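Local coordinates for ABC transporter substrate-binding protein (Streptococcus pneumoniae, PDB 4OHN) that binds histidine and probably delivers it, as the substrate-binding component, to an ABC uptake transporter of the bacterium, at residues V109-S114 against N194-F199; G124-A129 against R172-L177; K18-G23 against I57-Q62. One frame throughout, in Å; residues are numbered along the deposited sequence.

Interaction 1: V109-S114 against N194-F199; sequences VTKKSS and NDYNVF. With ACT (acetate ion), chain C.
T110 and N197 form the hydrogen-bonded pair at the heart of an antiparallel strand pairing, each holding the other through both backbone groups: T110 N gives to N197 O at 3.0 Å, and N197 N to T110 O at 2.8 Å. V109 with V198 and K111 with Y196 are the non-hydrogen-bonded pairs that flank it. The pairing runs on past K111, where the first strand turns into a 3-10 segment, because K112 N reaches D195 O almost straight, though from well above the carbonyl plane.

The second set of polar bonds belongs to the side chain of K112, which lies across the backbone of N194-N197. A bend at its far end (chi4 -65°) brings NZ over the carbonyl of Y196, well out of its plane, 3.0 Å from O, while the same ammonium reaches N197 OD1. N197 is thus gripped at both ends of its amide, since ND2 bonds to I116 O and to a water that also gives to K112 O. The hydroxyl of T110 likewise has its strongest partner in I116 O.

On the opposite face of the sheet V109 and V198 stand side by side, CG2 to CG2 at 4.1 Å, and V109 CG1 rests against CB of Y196 at 3.9 Å. The side chains of K111 and Y196 diverge; only K111 CG comes near the ring, 3.8 Å from CE2, before the chain leads on to D171. Y196 OH donates to an acetate O at 2.6 Å; the ion, probably from the crystallisation liquor, also bonds to the hydroxyl of Y186.

Helix 180-189 brings A183 and L187 to the valines, and helix 161-169 brings L168 to V109 and Y196. Strand 196-200 pairs with strand 102-111 here, the V109 side chain about 13 Å from the bound histidine.

Interaction 2: G124-A129 against R172-L177; sequences GKTLGA and RIDGLL
L127 and G128 run beside G175 and L176 as parallel strands whose short axes pass 4.7 Å apart, inclined by 32°. G128 N bonds to G175 O, and G128 O takes the amide N of L177 at 3.0 Å, so G128 bonds to the residues before and after its partner L176, the usual pattern of a parallel pair.

Just ahead of the strands, D174 grips T126 in two ways. Its OD2 accepts T126 N at 2.9 Å with an almost straight N-H, using the lone pair that faces away from OD1. T126 O in turn receives two amides, those of D174 and G175. A chi1 of -61° brings the carboxylate of D174 to T126 N, and the side chain of K125 crosses it at about a right angle, with CB 3.6 Å from OD2. The ammonium of K125 does not touch the carboxylate; a water joins NZ to OD1, and the nearby positive charge would probably favour the ionised acid.

The bare CA of G128 provides a shallow seat for I173 CD1 at 3.9 Å. I173 reaches it with CG1 tucked between its own backbone N and carbonyl carbon (chi1 59°). L176 follows on the same face, laying CD1 against G128 O at 3.4 Å, while L127 on the other face sets CD1 near G175 O.

Parallel neighbours with helices on both faces fit the alpha/beta core of a binding-protein lobe, and Q130 and D179 of the histidine pocket end these strands. Helix 161-169 packs A164 and L165 against L176; opposite, F139 of helix 134-141 touches L127 and L177. Strand 155-158 flanks 127-130, and strand 102-111 flanks 175-179.

Interaction 3: K18-G23 against I57-Q62; sequences KSITIG and ITVNWQ
I22 meets two neighbours of the opposing strand at once, and its branched shape is divided between them. CD1 is the bump that presses on CG1 of V59, 3.6 Å away. CG2, the other branch, meets W61 CZ3 at 3.5 Å. With CG1 anti to its carbonyl carbon (chi1 -56°), the isoleucine sends one arm back along the sheet to V59 and keeps the other beside the indole. V59 CG1 also lies over one face of the W61 ring, offset toward its rim, so that a single methyl fills the angle between isoleucine and indole. Beside the start of the second strand, I57 brings its CG2 to within 3.8 Å of I20 CG2.

The other face is lined by smaller, more polar groups. T21 and N60 stand side by side, and N60 ND2 donates to T21 OG1 at 3.0 Å, nearly straight and in the plane of the amide. The methyl of T21 lies close to O and ND2 of N60 and also reaches Q62 CB at 3.9 Å. At the S19 end of the row a water bonds to S19 OG and gives to T58 O.

Between the two surfaces run parallel backbone bonds, from I20 N to T58 O, the longest at 3.3 Å, as far as Q62 N to I22 O. They are preceded by T58 N to K18 O, whose donor stands well above the carbonyl plane. K18, of positive phi, closes helix 11-17 in a Schellman motif.

Helix 43-53, which falls between the two strands in sequence, lies over the face of I20, I22, V59 and W61 through F52, I45 and A48. The arrangement is that of a beta-alpha-beta unit, here with three short strands inserted before the helix, as expected in a lobe of a periplasmic-type binding protein. D25 and W66 of the histidine pocket follow soon after the two strands.

Interaction 3 closes first along the chain; interaction 1 then opens, and interaction 2 is nested within the loop it closes. Interactions 1 and 2 are neighbours, their centres 12 Å apart, in a sheet where strands 102-111 and 175-179 are adjacent; V109 N and L176 O probably hydrogen-bond at 2.9 Å. Interaction 3 reaches the same branched sheet on the other side of the chain's centre, its own centre 38 Å from that of interaction 1 and 36 Å from that of interaction 2. This spacing fits the two-lobed plan of family 3 solute-binding proteins, with histidine held between a lobe containing interaction 3 and another containing interactions 1 and 2.

Interaction 1: V109-S114 against N194-F199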
ATOM      1  N   VAL A 109     -11.555   5.450   9.377  1.00  8.45           N
ATOM      2  CA  VAL A 109     -11.079   5.677  10.741  1.00  7.93           C
ATOM      3  C   VAL A 109     -11.700   6.990  11.239  1.00  8.07           C
ATOM      4  O   VAL A 109     -11.619   8.018  10.564  1.00  8.49           O
ATOM      5  CB  VAL A 109      -9.543   5.722  10.830  1.00  9.36           C
ATOM      6  CG1 VAL A 109      -9.081   5.969  12.262  1.00  9.60           C
ATOM      7  CG2 VAL A 109      -8.951   4.409  10.323  1.00 10.69           C
ATOM      8  N   THR A 110     -12.329   6.942  12.419  1.00  7.42           N
ATOM      9  CA  THR A 110     -12.930   8.117  13.049  1.00  7.55           C
ATOM     10  C   THR A 110     -12.498   8.135  14.505  1.00  7.85           C
ATOM     11  O   THR A 110     -12.140   7.095  15.075  1.00  7.97           O
ATOM     12  CB  THR A 110     -14.469   8.083  12.995  1.00  8.12           C
ATOM     13  OG1 THR A 110     -14.929   6.943  13.741  1.00  8.53           O
ATOM     14  CG2 THR A 110     -14.967   8.003  11.555  1.00  8.12           C
ATOM     15  N   LYS A 111     -12.516   9.296  15.141  1.00  8.16           N
ATOM     16  CA  LYS A 111     -12.320   9.323  16.592  1.00  8.55           C
ATOM     17  C   LYS A 111     -13.469   8.625  17.293  1.00  8.90           C
ATOM     18  O   LYS A 111     -14.629   8.778  16.901  1.00  8.96           O
ATOM     19  CB  LYS A 111     -12.288  10.751  17.110  1.00  9.00           C
ATOM     20  CG  LYS A 111     -11.057  11.521  16.785  1.00  9.87           C
ATOM     21  CD  LYS A 111     -11.090  12.848  17.531  1.00 14.26           C
ATOM     22  CE  LYS A 111      -9.764  13.520  17.568  1.00 14.84           C
ATOM     23  NZ  LYS A 111      -9.856  14.845  18.245  1.00 12.14           N
ATOM     24  N   LYS A 112     -13.195   7.919  18.386  1.00  8.91           N
ATOM     25  CA  LYS A 112     -14.314   7.341  19.139  1.00  9.66           C
ATOM     26  C   LYS A 112     -15.243   8.418  19.648  1.00  9.93           C
ATOM     27  O   LYS A 112     -16.438   8.197  19.764  1.00  9.30           O
ATOM     28  CB  LYS A 112     -13.817   6.464  20.278  1.00 10.51           C
ATOM     29  CG  LYS A 112     -13.203   5.158  19.802  1.00 10.53           C
ATOM     30  CD  LYS A 112     -13.028   4.171  20.952  1.00 11.44           C
ATOM     31  CE  LYS A 112     -12.198   2.956  20.580  1.00 14.61           C
ATOM     32  NZ  LYS A 112     -12.867   2.121  19.536  1.00 17.06           N
ATOM     33  N   SER A 113     -14.701   9.588  19.956  1.00  9.99           N
ATOM     34  CA  SER A 113     -15.542  10.669  20.463  1.00  9.09           C
ATOM     35  C   SER A 113     -16.589  11.130  19.443  1.00  9.69           C
ATOM     36  O   SER A 113     -17.587  11.746  19.817  1.00 10.38           O
ATOM     37  CB  SER A 113     -14.694  11.848  20.908  1.00 10.89           C
ATOM     38  OG  SER A 113     -13.913  12.352  19.854  1.00 12.27           O
ATOM     39  N   SER A 114     -16.378  10.849  18.152  1.00  8.47           N
ATOM     40  CA  SER A 114     -17.357  11.199  17.125  1.00  8.09           C
ATOM     41  C   SER A 114     -18.630  10.365  17.200  1.00  8.86           C
ATOM     42  O   SER A 114     -19.685  10.784  16.697  1.00 10.14           O
ATOM     43  CB  SER A 114     -16.748  11.056  15.715  1.00  8.94           C
ATOM     44  OG  SER A 114     -16.646   9.695  15.319  1.00  8.76           O
ATOM     45  N   ASN A 194      -7.352   2.452  21.036  1.00  9.35           N
ATOM     46  CA  ASN A 194      -8.568   2.643  21.800  1.00  9.46           C
ATOM     47  C   ASN A 194      -9.089   4.086  21.799  1.00  8.86           C
ATOM     48  O   ASN A 194     -10.017   4.406  22.530  1.00 10.15           O
ATOM     49  CB  ASN A 194      -8.361   2.122  23.217  1.00 11.58           C
ATOM     50  CG  ASN A 194      -8.108   0.629  23.238  1.00 14.41           C
ATOM     51  OD1 ASN A 194      -8.849  -0.124  22.610  1.00 17.72           O
ATOM     52  ND2 ASN A 194      -7.079   0.202  23.938  1.00 15.57           N
ATOM     53  N   ASP A 195      -8.510   4.945  20.954  1.00  8.61           N
ATOM     54  CA  ASP A 195      -9.031   6.292  20.733  1.00  8.57           C
ATOM     55  C   ASP A 195      -9.795   6.398  19.415  1.00  8.32           C
ATOM     56  O   ASP A 195     -10.397   7.437  19.138  1.00  9.10           O
ATOM     57  CB  ASP A 195      -7.891   7.341  20.721  1.00  9.88           C
ATOM     58  CG  ASP A 195      -7.260   7.580  22.081  1.00 10.46           C
ATOM     59  OD1 ASP A 195      -7.838   7.208  23.113  1.00 10.64           O
ATOM     60  OD2 ASP A 195      -6.159   8.176  22.084  1.00 11.23           O
ATOM     61  N   TYR A 196      -9.793   5.351  18.588  1.00  7.55           N
ATOM     62  CA  TYR A 196     -10.357   5.430  17.223  1.00  7.43           C
ATOM     63  C   TYR A 196     -11.232   4.229  16.898  1.00  8.44           C
ATOM     64  O   TYR A 196     -11.044   3.143  17.430  1.00 10.20           O
ATOM     65  CB  TYR A 196      -9.214   5.539  16.174  1.00  7.73           C
ATOM     66  CG  TYR A 196      -8.440   6.825  16.302  1.00  6.96           C
ATOM     67  CD1 TYR A 196      -7.323   6.916  17.108  1.00  8.51           C
ATOM     68  CD2 TYR A 196      -8.873   7.986  15.665  1.00  7.50           C
ATOM     69  CE1 TYR A 196      -6.661   8.126  17.267  1.00  9.69           C
ATOM     70  CE2 TYR A 196      -8.228   9.178  15.808  1.00  8.10           C
ATOM     71  CZ  TYR A 196      -7.137   9.259  16.617  1.00  7.97           C
ATOM     72  OH  TYR A 196      -6.509  10.477  16.761  1.00 11.11           O
ATOM     73  N   ASN A 197     -12.204   4.458  16.018  1.00  8.62           N
ATOM     74  CA  ASN A 197     -12.975   3.396  15.380  1.00  8.14           C
ATOM     75  C   ASN A 197     -12.397   3.112  14.009  1.00  8.50           C
ATOM     76  O   ASN A 197     -12.021   4.049  13.306  1.00  9.47           O
ATOM     77  CB  ASN A 197     -14.435   3.825  15.223  1.00  8.77           C
ATOM     78  CG  ASN A 197     -15.130   4.039  16.534  1.00  8.91           C
ATOM     79  OD1 ASN A 197     -14.941   3.272  17.487  1.00 11.31           O
ATOM     80  ND2 ASN A 197     -15.942   5.083  16.610  1.00 10.64           N
ATOM     81  N   VAL A 198     -12.329   1.847  13.641  1.00  8.99           N
ATOM     82  CA  VAL A 198     -11.789   1.408  12.358  1.00  9.26           C
ATOM     83  C   VAL A 198     -12.782   0.420  11.788  1.00  8.42           C
ATOM     84  O   VAL A 198     -13.044  -0.615  12.406  1.00 10.22           O
ATOM     85  CB  VAL A 198     -10.414   0.702  12.554  1.00 10.06           C
ATOM     86  CG1 VAL A 198      -9.827   0.307  11.204  1.00 11.71           C
ATOM     87  CG2 VAL A 198      -9.427   1.602  13.330  1.00 11.94           C
ATOM     88  N   PHE A 199     -13.377   0.724  10.634  1.00  7.80           N
ATOM     89  CA  PHE A 199     -14.431  -0.136  10.120  1.00  8.53           C
ATOM     90  C   PHE A 199     -14.548  -0.075   8.607  1.00  9.78           C
ATOM     91  O   PHE A 199     -14.322   0.956   7.986  1.00  8.64           O
ATOM     92  CB  PHE A 199     -15.784   0.211  10.770  1.00  9.26           C
ATOM     93  CG  PHE A 199     -16.158   1.665  10.647  1.00  9.46           C
ATOM     94  CD1 PHE A 199     -15.686   2.601  11.564  1.00 10.53           C
ATOM     95  CD2 PHE A 199     -16.994   2.100   9.630  1.00  9.41           C
ATOM     96  CE1 PHE A 199     -16.006   3.940  11.451  1.00 10.34           C
ATOM     97  CE2 PHE A 199     -17.316   3.443   9.523  1.00 11.05           C
ATOM     98  CZ  PHE A 199     -16.834   4.351  10.437  1.00 10.74           C
TER
HETATM   99  C   ACT C 302      -3.422   9.786  15.924  1.00 14.41           C
HETATM  100  O   ACT C 302      -3.985  10.171  16.978  1.00 13.38           O
HETATM  101  OXT ACT C 302      -2.176   9.653  15.970  1.00 15.92           O
HETATM  102  CH3 ACT C 302      -4.226   9.497  14.702  1.00 13.91           C
HETATM  103  O   HOH W   1     -17.547   5.797  18.971  1.00 12.51           O
HETATM  104  O   HOH W   2     -11.245  -0.244  21.175  1.00 19.21           O

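Interaction 2: G124-A129 against R172-L177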
ATOM      1  N   GLY A 124     -22.691  14.795   5.799  1.00 15.41           N
ATOM      2  CA  GLY A 124     -22.358  16.174   6.109  1.00 15.32           C
ATOM      3  C   GLY A 124     -21.029  16.364   6.832  1.00 16.33           C
ATOM      4  O   GLY A 124     -20.669  17.480   7.203  1.00 17.00           O
ATOM      5  N   LYS A 125     -20.289  15.275   7.041  1.00 12.82           N
ATOM      6  CA  LYS A 125     -19.009  15.312   7.760  1.00 10.77           C
ATOM      7  C   LYS A 125     -17.841  15.354   6.761  1.00  9.12           C
ATOM      8  O   LYS A 125     -18.007  15.041   5.587  1.00 11.58           O
ATOM      9  CB  LYS A 125     -18.875  14.087   8.673  1.00 11.25           C
ATOM     10  CG  LYS A 125     -19.954  13.977   9.754  1.00 13.33           C
ATOM     11  CD  LYS A 125     -19.809  15.083  10.779  1.00 18.75           C
ATOM     12  CE  LYS A 125     -20.789  14.911  11.926  1.00 25.39           C
ATOM     13  NZ  LYS A 125     -20.802  16.142  12.765  1.00 40.57           N
ATOM     14  N   THR A 126     -16.669  15.764   7.231  0.68 10.83           N
ATOM     15  CA  THR A 126     -15.493  15.971   6.395  0.68  9.53           C
ATOM     16  C   THR A 126     -14.669  14.692   6.305  0.68  7.66           C
ATOM     17  O   THR A 126     -14.273  14.108   7.324  0.68 10.37           O
ATOM     18  CB  THR A 126     -14.629  17.110   6.959  0.68 10.98           C
ATOM     19  OG1 THR A 126     -15.448  18.270   7.135  0.68 12.97           O
ATOM     20  CG2 THR A 126     -13.428  17.426   6.030  0.68  8.02           C
ATOM     21  N   LEU A 127     -14.421  14.248   5.071  1.00  9.21           N
ATOM     22  CA  LEU A 127     -13.598  13.077   4.792  1.00  8.17           C
ATOM     23  C   LEU A 127     -12.234  13.477   4.291  1.00  9.39           C
ATOM     24  O   LEU A 127     -12.107  14.440   3.532  1.00  9.89           O
ATOM     25  CB  LEU A 127     -14.292  12.247   3.697  1.00  8.68           C
ATOM     26  CG  LEU A 127     -13.592  10.931   3.346  1.00 10.74           C
ATOM     27  CD1 LEU A 127     -13.710   9.960   4.462  1.00 12.73           C
ATOM     28  CD2 LEU A 127     -14.179  10.363   2.055  1.00 13.55           C
ATOM     29  N   GLY A 128     -11.207  12.741   4.720  1.00  8.20           N
ATOM     30  CA  GLY A 128      -9.865  12.825   4.153  1.00  7.86           C
ATOM     31  C   GLY A 128      -9.459  11.534   3.457  1.00  7.08           C
ATOM     32  O   GLY A 128     -10.010  10.471   3.700  1.00  7.54           O
ATOM     33  N   ALA A 129      -8.450  11.646   2.601  1.00  7.66           N
ATOM     34  CA  ALA A 129      -7.912  10.516   1.830  1.00  8.07           C
ATOM     35  C   ALA A 129      -6.500  10.848   1.377  1.00  7.67           C
ATOM     36  O   ALA A 129      -6.119  12.009   1.273  1.00  7.91           O
ATOM     37  CB  ALA A 129      -8.774  10.239   0.588  1.00  9.69           C
ATOM     38  N   ARG A 172      -9.718  18.237  12.121  1.00  8.60           N
ATOM     39  CA  ARG A 172      -9.758  18.972  10.866  1.00  9.02           C
ATOM     40  C   ARG A 172     -10.506  18.173   9.807  1.00  9.48           C
ATOM     41  O   ARG A 172     -11.082  18.750   8.874  1.00 11.57           O
ATOM     42  CB  ARG A 172      -8.352  19.313  10.386  1.00  8.74           C
ATOM     43  CG  ARG A 172      -7.586  20.179  11.362  1.00  9.33           C
ATOM     44  CD  ARG A 172      -6.111  20.254  10.973  1.00  9.80           C
ATOM     45  NE  ARG A 172      -5.349  20.990  11.979  1.00 10.41           N
ATOM     46  CZ  ARG A 172      -4.129  20.673  12.392  1.00  9.87           C
ATOM     47  NH1 ARG A 172      -3.489  19.652  11.877  1.00  9.28           N
ATOM     48  NH2 ARG A 172      -3.549  21.412  13.305  1.00 11.86           N
ATOM     49  N   ILE A 173     -10.483  16.853   9.938  1.00  8.96           N
ATOM     50  CA  ILE A 173     -11.355  15.938   9.197  1.00 10.10           C
ATOM     51  C   ILE A 173     -12.070  15.083  10.229  1.00  9.03           C
ATOM     52  O   ILE A 173     -11.583  14.927  11.358  1.00  8.83           O
ATOM     53  CB  ILE A 173     -10.612  15.071   8.146  1.00  8.89           C
ATOM     54  CG1 ILE A 173      -9.514  14.222   8.799  1.00  9.33           C
ATOM     55  CG2 ILE A 173     -10.015  15.982   7.075  1.00  9.97           C
ATOM     56  CD1 ILE A 173      -8.780  13.302   7.830  1.00  9.81           C
ATOM     57  N   ASP A 174     -13.223  14.540   9.867  1.00  8.10           N
ATOM     58  CA  ASP A 174     -14.015  13.687  10.753  1.00  8.54           C
ATOM     59  C   ASP A 174     -13.782  12.197  10.533  1.00  7.55           C
ATOM     60  O   ASP A 174     -13.995  11.394  11.440  1.00  9.15           O
ATOM     61  CB  ASP A 174     -15.502  13.998  10.556  1.00 10.01           C
ATOM     62  CG  ASP A 174     -15.830  15.431  10.902  1.00 11.10           C
ATOM     63  OD1 ASP A 174     -15.552  15.794  12.067  1.00 12.78           O
ATOM     64  OD2 ASP A 174     -16.345  16.173  10.038  1.00 13.49           O
ATOM     65  N   GLY A 175     -13.390  11.841   9.311  1.00  8.32           N
ATOM     66  CA  GLY A 175     -13.113  10.455   8.973  1.00  8.65           C
ATOM     67  C   GLY A 175     -12.014  10.418   7.936  1.00  7.73           C
ATOM     68  O   GLY A 175     -11.869  11.324   7.143  1.00  8.51           O
ATOM     69  N   LEU A 176     -11.279   9.327   7.938  1.00  8.16           N
ATOM     70  CA  LEU A 176     -10.181   9.098   7.007  1.00  7.79           C
ATOM     71  C   LEU A 176     -10.359   7.740   6.335  1.00  7.43           C
ATOM     72  O   LEU A 176     -10.489   6.722   7.015  1.00  7.97           O
ATOM     73  CB  LEU A 176      -8.838   9.156   7.756  1.00  8.11           C
ATOM     74  CG  LEU A 176      -7.587   8.821   6.937  1.00  7.85           C
ATOM     75  CD1 LEU A 176      -7.417   9.726   5.725  1.00  9.40           C
ATOM     76  CD2 LEU A 176      -6.361   8.901   7.874  1.00  8.62           C
ATOM     77  N   LEU A 177     -10.378   7.757   5.005  1.00  7.65           N
ATOM     78  CA  LEU A 177     -10.412   6.527   4.215  1.00  8.15           C
ATOM     79  C   LEU A 177      -8.984   6.034   4.024  1.00  8.41           C
ATOM     80  O   LEU A 177      -8.159   6.754   3.459  1.00  9.70           O
ATOM     81  CB  LEU A 177     -11.086   6.809   2.873  1.00  8.72           C
ATOM     82  CG  LEU A 177     -11.348   5.616   1.945  1.00 12.50           C
ATOM     83  CD1 LEU A 177     -12.281   4.608   2.611  1.00 15.93           C
ATOM     84  CD2 LEU A 177     -11.929   6.097   0.626  1.00 15.87           C
TER
HETATM   85  O   HOH W   3     -17.797  17.077  13.521  1.00 31.90           O

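Interaction 3: K18-G23 against I57-Q62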
ATOM      1  N   LYS A  18      23.144  -6.816 -10.946  1.00 15.01           N
ATOM      2  CA  LYS A  18      22.841  -7.278  -9.587  1.00 15.22           C
ATOM      3  C   LYS A  18      22.123  -6.220  -8.766  1.00 16.33           C
ATOM      4  O   LYS A  18      22.349  -6.087  -7.566  1.00 16.16           O
ATOM      5  CB  LYS A  18      24.121  -7.725  -8.885  1.00 16.99           C
ATOM      6  CG  LYS A  18      24.830  -8.857  -9.617  1.00 21.79           C
ATOM      7  CD  LYS A  18      26.198  -9.104  -9.019  1.00 35.89           C
ATOM      8  CE  LYS A  18      26.938 -10.206  -9.764  1.00 84.70           C
ATOM      9  NZ  LYS A  18      26.235 -11.515  -9.658  1.00 76.54           N
ATOM     10  N   SER A  19      21.231  -5.491  -9.422  1.00 13.22           N
ATOM     11  CA  SER A  19      20.554  -4.367  -8.795  1.00 13.73           C
ATOM     12  C   SER A  19      19.211  -4.107  -9.443  1.00 12.87           C
ATOM     13  O   SER A  19      19.060  -4.264 -10.661  1.00 13.85           O
ATOM     14  CB  SER A  19      21.415  -3.119  -8.922  1.00 16.00           C
ATOM     15  OG  SER A  19      20.809  -2.029  -8.267  1.00 20.17           O
ATOM     16  N   ILE A  20      18.240  -3.707  -8.630  1.00 10.59           N
ATOM     17  CA  ILE A  20      16.951  -3.268  -9.125  1.00 11.38           C
ATOM     18  C   ILE A  20      16.494  -2.127  -8.215  1.00  9.76           C
ATOM     19  O   ILE A  20      16.769  -2.161  -7.005  1.00 12.10           O
ATOM     20  CB  ILE A  20      15.931  -4.434  -9.178  1.00 10.82           C
ATOM     21  CG1 ILE A  20      14.697  -4.003  -9.952  1.00 13.56           C
ATOM     22  CG2 ILE A  20      15.614  -4.935  -7.772  1.00 11.15           C
ATOM     23  CD1 ILE A  20      13.827  -5.137 -10.420  1.00 13.19           C
ATOM     24  N   THR A  21      15.802  -1.142  -8.782  1.00 10.23           N
ATOM     25  CA  THR A  21      15.327  -0.000  -8.005  1.00 11.21           C
ATOM     26  C   THR A  21      13.837  -0.131  -7.738  1.00 10.44           C
ATOM     27  O   THR A  21      13.038  -0.332  -8.651  1.00 10.57           O
ATOM     28  CB  THR A  21      15.646   1.318  -8.713  1.00 10.42           C
ATOM     29  OG1 THR A  21      17.062   1.432  -8.819  1.00 13.46           O
ATOM     30  CG2 THR A  21      15.092   2.520  -7.959  1.00  9.88           C
ATOM     31  N   ILE A  22      13.469  -0.023  -6.468  1.00  9.76           N
ATOM     32  CA  ILE A  22      12.093  -0.192  -6.048  1.00  8.64           C
ATOM     33  C   ILE A  22      11.596   1.077  -5.366  1.00  8.82           C
ATOM     34  O   ILE A  22      12.205   1.562  -4.419  1.00  9.51           O
ATOM     35  CB  ILE A  22      11.948  -1.404  -5.118  1.00  9.35           C
ATOM     36  CG1 ILE A  22      12.494  -2.664  -5.819  1.00 10.66           C
ATOM     37  CG2 ILE A  22      10.495  -1.584  -4.710  1.00  9.98           C
ATOM     38  CD1 ILE A  22      12.242  -3.953  -5.046  1.00 10.45           C
ATOM     39  N   GLY A  23      10.481   1.585  -5.865  1.00  8.55           N
ATOM     40  CA  GLY A  23       9.884   2.784  -5.326  1.00  8.21           C
ATOM     41  C   GLY A  23       8.803   2.479  -4.304  1.00  7.95           C
ATOM     42  O   GLY A  23       8.085   1.495  -4.394  1.00  8.96           O
ATOM     43  N   ILE A  57      20.501 -10.395  -6.410  1.00 13.80           N
ATOM     44  CA  ILE A  57      20.231  -8.993  -6.717  1.00 15.03           C
ATOM     45  C   ILE A  57      19.989  -8.204  -5.434  1.00 13.97           C
ATOM     46  O   ILE A  57      19.238  -8.646  -4.567  1.00 15.82           O
ATOM     47  CB  ILE A  57      19.003  -8.895  -7.660  1.00 11.62           C
ATOM     48  CG1 ILE A  57      19.384  -9.426  -9.045  1.00 14.85           C
ATOM     49  CG2 ILE A  57      18.484  -7.474  -7.750  1.00 12.96           C
ATOM     50  CD1 ILE A  57      18.204  -9.619 -10.010  1.00 15.69           C
ATOM     51  N   THR A  58      20.646  -7.052  -5.335  1.00 14.14           N
ATOM     52  CA  THR A  58      20.491  -6.121  -4.223  1.00 14.48           C
ATOM     53  C   THR A  58      19.453  -5.067  -4.613  1.00 13.82           C
ATOM     54  O   THR A  58      19.469  -4.545  -5.729  1.00 14.69           O
ATOM     55  CB  THR A  58      21.824  -5.424  -3.926  1.00 15.89           C
ATOM     56  OG1 THR A  58      22.776  -6.404  -3.481  1.00 21.06           O
ATOM     57  CG2 THR A  58      21.691  -4.367  -2.860  1.00 19.93           C
ATOM     58  N   VAL A  59      18.546  -4.756  -3.695  1.00 10.78           N
ATOM     59  CA  VAL A  59      17.544  -3.732  -3.941  1.00 11.62           C
ATOM     60  C   VAL A  59      18.081  -2.355  -3.586  1.00 11.75           C
ATOM     61  O   VAL A  59      18.666  -2.144  -2.521  1.00 14.53           O
ATOM     62  CB  VAL A  59      16.260  -3.982  -3.119  1.00 10.88           C
ATOM     63  CG1 VAL A  59      15.239  -2.873  -3.349  1.00 11.60           C
ATOM     64  CG2 VAL A  59      15.662  -5.353  -3.477  1.00 12.66           C
ATOM     65  N   ASN A  60      17.878  -1.431  -4.515  1.00 10.90           N
ATOM     66  CA  ASN A  60      18.042  -0.004  -4.286  1.00 11.68           C
ATOM     67  C   ASN A  60      16.678   0.590  -3.979  1.00 11.40           C
ATOM     68  O   ASN A  60      15.848   0.729  -4.870  1.00 11.17           O
ATOM     69  CB  ASN A  60      18.655   0.656  -5.523  1.00 12.21           C
ATOM     70  CG  ASN A  60      18.736   2.149  -5.398  1.00 16.25           C
ATOM     71  OD1 ASN A  60      19.146   2.676  -4.361  1.00 20.01           O
ATOM     72  ND2 ASN A  60      18.332   2.849  -6.441  1.00 15.57           N
ATOM     73  N   TRP A  61      16.448   0.923  -2.713  1.00 10.13           N
ATOM     74  CA  TRP A  61      15.178   1.473  -2.270  1.00  9.93           C
ATOM     75  C   TRP A  61      15.134   2.961  -2.544  1.00 11.39           C
ATOM     76  O   TRP A  61      15.998   3.703  -2.073  1.00 13.52           O
ATOM     77  CB  TRP A  61      14.972   1.206  -0.765  1.00 11.40           C
ATOM     78  CG  TRP A  61      14.737  -0.244  -0.486  1.00 10.12           C
ATOM     79  CD1 TRP A  61      15.647  -1.153   0.003  1.00 12.61           C
ATOM     80  CD2 TRP A  61      13.532  -0.963  -0.736  1.00 10.55           C
ATOM     81  NE1 TRP A  61      15.057  -2.392   0.083  1.00 13.26           N
ATOM     82  CE2 TRP A  61      13.767  -2.307  -0.372  1.00 11.21           C
ATOM     83  CE3 TRP A  61      12.279  -0.611  -1.231  1.00 10.18           C
ATOM     84  CZ2 TRP A  61      12.799  -3.292  -0.505  1.00 11.83           C
ATOM     85  CZ3 TRP A  61      11.304  -1.591  -1.345  1.00  9.77           C
ATOM     86  CH2 TRP A  61      11.578  -2.922  -0.979  1.00 10.72           C
ATOM     87  N   GLN A  62      14.116   3.383  -3.285  1.00  9.19           N
ATOM     88  CA  GLN A  62      13.957   4.780  -3.648  1.00  9.04           C
ATOM     89  C   GLN A  62      12.627   5.316  -3.110  1.00  9.31           C
ATOM     90  O   GLN A  62      11.565   4.973  -3.630  1.00  9.79           O
ATOM     91  CB  GLN A  62      14.004   4.946  -5.162  1.00 11.04           C
ATOM     92  CG  GLN A  62      13.868   6.402  -5.612  1.00 13.42           C
ATOM     93  CD  GLN A  62      14.916   7.303  -4.983  1.00 16.31           C
ATOM     94  OE1 GLN A  62      16.126   7.149  -5.226  1.00 18.35           O
ATOM     95  NE2 GLN A  62      14.471   8.252  -4.173  1.00 16.05           N
TER
HETATM   96  O   HOH W   4      21.343  -2.123  -5.597  1.00 26.08           O